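Local coordinates for protein OLD nuclease (PDB 6P74) that degrades linear or supercoiled double-stranded DNA from 5' to 3' with divalent metal ions, nicks and linearises circular DNA, and hydrolyses ATP in a DNA-stimulated reaction, at residues T93-G96 with F101-D104; D47-L52 with D128-A133; R351-L356 with N460-A465. All coordinates share one frame; numbering follows the deposited sequence.

Contact 1: T93-G96 with F101-D104; sequences TCKG and FHVD
K95 and H102 face each other across an antiparallel hairpin, and both send CG between their own backbone N and carbonyl carbon (chi1 64° and 59°), which raises the lysine chain and the imidazole over the same face of the sheet. Beyond CG the lysine runs extended and crosses the imidazole at a slant, its CE 3.8 Å from H102 NE2. D104, on this face too, sets its carboxylate OD2 in the plane of the imidazole, at the ring edge, and K95 NZ stays 5.1 Å from that oxygen, a distance at which the opposite charges may still attract, though it is no salt bridge. Beneath the two side chains the backbones form a hydrogen-bonded pair, K95 N to H102 O at 3.2 Å and H102 N to K95 O at 3.0 Å. A second such pair joins T93 and D104, with T93 N giving a nearly straight bond to D104 O at 2.9 Å. Between them C94 and V103 make a non-hydrogen-bonded pair whose side chains lie on the other face. There C94 SG stands anti to its backbone N (chi1 180°) and rests 3.7 Å from V103 CG1. The hairpin of strands 85-97 and 100-109 belongs to the antiparallel sheet of the ATPase domain; C94 bonds through its backbone to I70 of strand 70-76, and F55 from a loop packs on C94 and V103.

Contact 2: D47-L52 with D128-A133; sequences DVWPSL and DMRNHA. With SO4 (sulfate ion), chain K.
W49 and R130 meet where the loop after helix 34-45 passes the short helix 127-132, within the N-terminal part of an ABC-type P-loop ATPase domain. The tight part is a CH-pi contact: R130 CD lies over one face of the indole, 3.9 Å from the centroid of the six-membered ring. The arginine leaves the helix with CG anti to the backbone N, runs out extended and then bends at chi3 (123°), which carries the aliphatic chain over the indole and leaves the guanidinium tilted to it, with NH1 dipping beside the rim. There R130 NH1 comes within 3.3 Å of W49 CE3. The tilt between the two planes, 64°, keeps this from being a stack. P50 fills in beside them, its CD 3.6 Å from R130 NE and also over the rim of the indole. That NE is buried but satisfied, since it donates to the backbone O of V44 near the end of helix 34-45; the bond ties the arginine to the helix that precedes the loop. L105 of strand 100-109 touches both W49 and R130.

The contact loosens toward D47 and V48, whose CB atoms are directed away from the helix; these two residues and W49 are exposed to solvent. R130 NH2 is 3.8 Å from V48 O. D47 OD1 remains 6.5 Å from R130 NH2, too far for a salt bridge. At the edge of the W49 ring, near its plane, sits a sulfate, probably from the crystallisation liquor, which also accepts a bond from L105 N. W49 NE1 donates to its O2 at 3.0 Å with an N-H...O angle of 158°.

Contact 3: R351-L356 with N460-A465; sequences RNRFKL and NQRIQA
R353 and R462 stack their guanidinium groups at the surface, joining helix 341-355 of the ATPase domain to helix 443-467 of the Toprim domain. The stacking comes first: the side chains arrive from opposite directions, and the groups lie one upon the other with centres 3.4 Å apart and planes inclined by 26°. Each arginine sets CG anti to its carbonyl carbon and bends at chi3 (86° in R353, 61° in R462), a turn that presents the flat end of the chain to its partner. R462 CZ lies over the centre of the R353 guanidinium, whereas R353 CZ is displaced toward the rim of the R462 group.

The electrostatic part comes from a shared anion. E413 of helix 409-422 forms salt bridges through OE2 with both R353 NH1 and R462 NE, and this carboxylate probably offsets the charge of the pair and helps keep the two groups together. Nearby, R351 bridges D348 within its own helix and E321 outside it, and N460 bonds to K409 and to E432 O. R353 NH2 lies over the face of the R462 guanidinium, 2.9 Å from R462 NE, two donors that share no hydrogen bond, a short spacing for a stack.

Overall arrangement
Contacts 1 and 2 adjoin in the N-terminal part of the ATPase domain, their centres about 16 Å apart. The loop of contact 2 runs on over the hairpin of contact 1: L52 CD2 packs 3.4 Å from F101 O, and V103 CG2 lies 3.5 Å from S51 CA. Strand 100-109 then leads on to the helix that carries R130. Contact 3 stands on the opposite side of the chain's centre, about 51 Å from contact 1 and 47 Å from contact 2 between centres. None of the three lies at the predicted ATP-binding residues G31-T35 or at the samarium site of D431 and E480.

Contact 1: T93-G96 with F101-D104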
# COMPACT_ATOMS: atom_id res chain seq x y z
N THR A 93 -5.96 -3.56 -18.95
CA THR A 93 -7.32 -3.85 -18.52
C THR A 93 -7.28 -4.96 -17.48
O THR A 93 -6.51 -5.92 -17.61
CB THR A 93 -8.22 -4.27 -19.70
OG1 THR A 93 -8.16 -3.29 -20.74
CG2 THR A 93 -9.65 -4.41 -19.23
N CYS A 94 -8.10 -4.83 -16.44
CA CYS A 94 -8.32 -5.92 -15.49
C CYS A 94 -9.81 -6.04 -15.26
O CYS A 94 -10.43 -5.13 -14.69
CB CYS A 94 -7.58 -5.67 -14.18
SG CYS A 94 -7.83 -6.99 -12.97
N LYS A 95 -10.38 -7.17 -15.68
CA LYS A 95 -11.82 -7.39 -15.58
C LYS A 95 -12.06 -8.87 -15.32
O LYS A 95 -11.12 -9.64 -15.10
CB LYS A 95 -12.53 -6.92 -16.85
CG LYS A 95 -12.14 -7.70 -18.09
CD LYS A 95 -12.74 -7.10 -19.34
CE LYS A 95 -12.10 -7.68 -20.59
NZ LYS A 95 -12.70 -7.13 -21.83
N GLY A 96 -13.31 -9.26 -15.38
CA GLY A 96 -13.64 -10.66 -15.24
C GLY A 96 -15.11 -10.81 -14.94
O GLY A 96 -15.78 -9.85 -14.54
N PHE A 101 -10.71 -13.48 -13.07
CA PHE A 101 -10.28 -12.20 -13.60
C PHE A 101 -9.00 -12.40 -14.40
O PHE A 101 -8.32 -13.42 -14.28
CB PHE A 101 -10.07 -11.19 -12.47
CG PHE A 101 -11.28 -11.02 -11.59
CD1 PHE A 101 -11.62 -12.00 -10.66
CD2 PHE A 101 -12.08 -9.90 -11.69
CE1 PHE A 101 -12.73 -11.85 -9.85
CE2 PHE A 101 -13.20 -9.75 -10.89
CZ PHE A 101 -13.52 -10.73 -9.96
N HIS A 102 -8.69 -11.41 -15.23
CA HIS A 102 -7.52 -11.48 -16.09
C HIS A 102 -7.16 -10.06 -16.50
O HIS A 102 -7.99 -9.15 -16.42
CB HIS A 102 -7.77 -12.34 -17.34
CG HIS A 102 -8.91 -11.86 -18.18
ND1 HIS A 102 -10.22 -12.23 -17.95
CD2 HIS A 102 -8.93 -11.01 -19.24
CE1 HIS A 102 -11.00 -11.64 -18.84
NE2 HIS A 102 -10.25 -10.90 -19.63
N VAL A 103 -5.93 -9.89 -16.93
CA VAL A 103 -5.47 -8.57 -17.35
C VAL A 103 -4.87 -8.70 -18.74
O VAL A 103 -4.24 -9.71 -19.07
CB VAL A 103 -4.48 -7.95 -16.35
CG1 VAL A 103 -4.91 -8.24 -14.92
CG2 VAL A 103 -3.08 -8.46 -16.59
N ASP A 104 -5.10 -7.68 -19.56
CA ASP A 104 -4.51 -7.56 -20.88
C ASP A 104 -3.70 -6.28 -20.95
O ASP A 104 -4.10 -5.25 -20.39
CB ASP A 104 -5.59 -7.56 -21.97
CG ASP A 104 -6.58 -8.70 -21.81
OD1 ASP A 104 -6.15 -9.87 -21.84
OD2 ASP A 104 -7.79 -8.41 -21.66

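Contact 2: D47-L52 with D128-A133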
# COMPACT_ATOMS: atom_id res chain seq x y z
N ASP A 47 8.64 -1.35 -13.06
CA ASP A 47 9.58 -2.41 -13.40
C ASP A 47 9.04 -3.81 -13.10
O ASP A 47 9.82 -4.77 -13.12
CB ASP A 47 10.93 -2.17 -12.72
CG ASP A 47 10.78 -1.74 -11.28
OD1 ASP A 47 9.68 -1.93 -10.73
OD2 ASP A 47 11.76 -1.21 -10.71
N VAL A 48 7.74 -3.96 -12.86
CA VAL A 48 7.11 -5.27 -12.72
C VAL A 48 6.12 -5.45 -13.88
O VAL A 48 5.23 -4.62 -14.08
CB VAL A 48 6.39 -5.42 -11.37
CG1 VAL A 48 5.12 -6.27 -11.53
CG2 VAL A 48 7.32 -6.07 -10.38
N TRP A 49 6.27 -6.56 -14.61
CA TRP A 49 5.40 -6.80 -15.74
C TRP A 49 3.95 -6.87 -15.29
O TRP A 49 3.62 -7.65 -14.38
CB TRP A 49 5.77 -8.09 -16.47
CG TRP A 49 4.97 -8.23 -17.71
CD1 TRP A 49 3.75 -8.84 -17.84
CD2 TRP A 49 5.29 -7.69 -19.00
NE1 TRP A 49 3.31 -8.73 -19.14
CE2 TRP A 49 4.23 -8.03 -19.87
CE3 TRP A 49 6.37 -6.97 -19.51
CZ2 TRP A 49 4.23 -7.68 -21.21
CZ3 TRP A 49 6.37 -6.62 -20.84
CH2 TRP A 49 5.31 -6.97 -21.68
N PRO A 50 3.05 -6.08 -15.88
CA PRO A 50 1.64 -6.07 -15.45
C PRO A 50 1.00 -7.42 -15.68
O PRO A 50 0.94 -7.92 -16.80
CB PRO A 50 1.00 -5.00 -16.34
CG PRO A 50 2.12 -4.27 -16.96
CD PRO A 50 3.29 -5.18 -17.01
N SER A 51 0.49 -8.01 -14.61
CA SER A 51 -0.26 -9.26 -14.73
C SER A 51 -1.32 -9.28 -13.64
O SER A 51 -1.52 -8.30 -12.92
CB SER A 51 0.69 -10.46 -14.68
OG SER A 51 1.43 -10.48 -13.47
N LEU A 52 -2.02 -10.41 -13.54
CA LEU A 52 -3.04 -10.55 -12.51
C LEU A 52 -2.43 -10.38 -11.11
O LEU A 52 -3.13 -9.93 -10.19
CB LEU A 52 -3.73 -11.91 -12.66
CG LEU A 52 -5.05 -12.11 -11.92
CD1 LEU A 52 -6.06 -11.00 -12.25
CD2 LEU A 52 -5.63 -13.50 -12.23
N ASP A 128 10.68 -5.52 -25.31
CA ASP A 128 11.32 -4.33 -25.84
C ASP A 128 10.32 -3.18 -25.95
O ASP A 128 10.66 -2.03 -25.69
CB ASP A 128 11.93 -4.62 -27.21
CG ASP A 128 12.83 -5.85 -27.20
OD1 ASP A 128 13.99 -5.75 -26.73
OD2 ASP A 128 12.36 -6.92 -27.64
N MET A 129 9.09 -3.50 -26.34
CA MET A 129 8.08 -2.48 -26.53
C MET A 129 7.71 -1.82 -25.21
O MET A 129 7.65 -0.59 -25.13
CB MET A 129 6.84 -3.09 -27.19
CG MET A 129 5.74 -2.05 -27.50
SD MET A 129 4.34 -2.79 -28.38
CE MET A 129 5.03 -2.88 -30.01
N ARG A 130 7.48 -2.61 -24.17
CA ARG A 130 7.13 -2.01 -22.89
C ARG A 130 8.32 -1.29 -22.26
O ARG A 130 8.15 -0.20 -21.70
CB ARG A 130 6.57 -3.06 -21.94
CG ARG A 130 5.75 -2.45 -20.79
CD ARG A 130 5.41 -3.49 -19.76
NE ARG A 130 5.89 -3.10 -18.45
CZ ARG A 130 7.08 -3.43 -17.97
NH1 ARG A 130 7.91 -4.16 -18.70
NH2 ARG A 130 7.44 -3.02 -16.77
N ASN A 131 9.52 -1.87 -22.33
CA ASN A 131 10.69 -1.20 -21.77
C ASN A 131 10.97 0.12 -22.47
O ASN A 131 11.60 1.01 -21.87
CB ASN A 131 11.91 -2.09 -21.83
CG ASN A 131 11.78 -3.34 -20.96
OD1 ASN A 131 10.86 -3.45 -20.14
ND2 ASN A 131 12.70 -4.29 -21.15
N HIS A 132 10.54 0.25 -23.72
CA HIS A 132 10.59 1.53 -24.41
C HIS A 132 10.17 2.67 -23.49
O HIS A 132 10.86 3.70 -23.40
CB HIS A 132 9.67 1.48 -25.64
CG HIS A 132 9.52 2.78 -26.35
ND1 HIS A 132 10.58 3.46 -26.90
CD2 HIS A 132 8.41 3.52 -26.62
CE1 HIS A 132 10.14 4.57 -27.48
NE2 HIS A 132 8.82 4.63 -27.33
N ALA A 133 9.05 2.50 -22.79
CA ALA A 133 8.39 3.59 -22.07
C ALA A 133 8.47 3.45 -20.55
O ALA A 133 7.75 4.17 -19.85
CB ALA A 133 6.92 3.68 -22.50
S SO4 K . -0.33 -9.76 -20.28
O1 SO4 K . -1.33 -8.89 -20.90
O2 SO4 K . 0.99 -9.49 -20.83
O3 SO4 K . -0.30 -9.54 -18.83
O4 SO4 K . -0.69 -11.15 -20.55

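Contact 3: R351-L356 with N460-A465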
# COMPACT_ATOMS: atom_id res chain seq x y z
N ARG A 351 1.06 36.18 -18.51
CA ARG A 351 2.30 35.94 -17.78
C ARG A 351 3.40 36.88 -18.25
O ARG A 351 4.19 37.37 -17.43
CB ARG A 351 2.72 34.48 -17.93
CG ARG A 351 4.11 34.19 -17.39
CD ARG A 351 4.40 32.71 -17.38
NE ARG A 351 4.31 32.15 -18.73
CZ ARG A 351 4.17 30.85 -19.00
NH1 ARG A 351 4.07 29.96 -18.01
NH2 ARG A 351 4.10 30.45 -20.26
N ASN A 352 3.45 37.17 -19.55
CA ASN A 352 4.47 38.07 -20.09
C ASN A 352 4.22 39.50 -19.67
O ASN A 352 5.18 40.23 -19.35
CB ASN A 352 4.51 37.98 -21.62
CG ASN A 352 5.04 36.65 -22.12
OD1 ASN A 352 5.78 35.94 -21.43
ND2 ASN A 352 4.66 36.31 -23.35
N ARG A 353 2.97 39.96 -19.69
CA ARG A 353 2.68 41.32 -19.25
C ARG A 353 3.08 41.50 -17.80
O ARG A 353 3.51 42.59 -17.41
CB ARG A 353 1.20 41.67 -19.42
CG ARG A 353 0.70 41.78 -20.84
CD ARG A 353 -0.84 41.64 -20.90
NE ARG A 353 -1.56 42.90 -20.68
CZ ARG A 353 -2.06 43.29 -19.51
NH1 ARG A 353 -1.92 42.52 -18.41
NH2 ARG A 353 -2.71 44.46 -19.43
N PHE A 354 2.95 40.45 -17.00
CA PHE A 354 3.36 40.57 -15.61
C PHE A 354 4.88 40.62 -15.48
O PHE A 354 5.41 41.31 -14.60
CB PHE A 354 2.79 39.43 -14.79
CG PHE A 354 3.31 39.41 -13.39
CD1 PHE A 354 2.78 40.28 -12.43
CD2 PHE A 354 4.36 38.56 -13.04
CE1 PHE A 354 3.28 40.28 -11.13
CE2 PHE A 354 4.86 38.54 -11.74
CZ PHE A 354 4.31 39.41 -10.78
N LYS A 355 5.61 39.94 -16.36
CA LYS A 355 7.06 39.90 -16.24
C LYS A 355 7.72 41.25 -16.52
O LYS A 355 8.87 41.46 -16.11
CB LYS A 355 7.65 38.82 -17.15
CG LYS A 355 7.04 37.42 -16.98
CD LYS A 355 8.05 36.27 -17.18
CE LYS A 355 9.17 36.61 -18.17
NZ LYS A 355 8.88 36.28 -19.62
N LEU A 356 7.04 42.19 -17.17
CA LEU A 356 7.59 43.54 -17.32
C LEU A 356 7.37 44.30 -16.02
O LEU A 356 6.26 44.76 -15.74
CB LEU A 356 6.95 44.28 -18.48
CG LEU A 356 6.49 43.55 -19.74
CD1 LEU A 356 5.55 44.47 -20.52
CD2 LEU A 356 7.67 43.09 -20.62
N ASN A 460 -8.24 47.79 -14.58
CA ASN A 460 -9.41 47.41 -13.80
C ASN A 460 -10.40 46.61 -14.64
O ASN A 460 -11.03 45.68 -14.15
CB ASN A 460 -10.11 48.66 -13.23
CG ASN A 460 -9.24 49.41 -12.26
OD1 ASN A 460 -8.23 48.88 -11.80
ND2 ASN A 460 -9.62 50.68 -11.94
N GLN A 461 -10.56 46.99 -15.91
CA GLN A 461 -11.47 46.30 -16.81
C GLN A 461 -10.96 44.91 -17.16
O GLN A 461 -11.75 43.97 -17.29
CB GLN A 461 -11.69 47.12 -18.09
CG GLN A 461 -12.73 46.54 -19.02
CD GLN A 461 -14.00 46.12 -18.27
OE1 GLN A 461 -14.36 44.94 -18.28
NE2 GLN A 461 -14.66 47.08 -17.62
N ARG A 462 -9.65 44.74 -17.31
CA ARG A 462 -9.15 43.40 -17.61
C ARG A 462 -9.36 42.45 -16.44
O ARG A 462 -9.74 41.29 -16.63
CB ARG A 462 -7.68 43.45 -18.00
CG ARG A 462 -7.36 44.19 -19.29
CD ARG A 462 -5.82 44.37 -19.39
NE ARG A 462 -5.20 43.04 -19.41
CZ ARG A 462 -5.13 42.24 -20.48
NH1 ARG A 462 -5.61 42.64 -21.65
NH2 ARG A 462 -4.56 41.04 -20.38
N ILE A 463 -9.16 42.94 -15.21
CA ILE A 463 -9.42 42.12 -14.03
C ILE A 463 -10.89 41.70 -13.99
O ILE A 463 -11.23 40.57 -13.62
CB ILE A 463 -8.99 42.87 -12.76
CG1 ILE A 463 -7.47 42.79 -12.61
CG2 ILE A 463 -9.68 42.27 -11.53
CD1 ILE A 463 -6.88 43.87 -11.71
N GLN A 464 -11.77 42.62 -14.34
CA GLN A 464 -13.20 42.35 -14.33
C GLN A 464 -13.58 41.32 -15.39
O GLN A 464 -14.45 40.47 -15.18
CB GLN A 464 -13.94 43.67 -14.53
CG GLN A 464 -15.39 43.56 -14.48
CD GLN A 464 -15.96 44.35 -13.34
OE1 GLN A 464 -15.32 44.55 -12.30
NE2 GLN A 464 -17.19 44.81 -13.52
N ALA A 465 -12.92 41.38 -16.55
CA ALA A 465 -13.20 40.44 -17.63
C ALA A 465 -12.76 39.03 -17.26
O ALA A 465 -13.48 38.07 -17.52
CB ALA A 465 -12.50 40.90 -18.92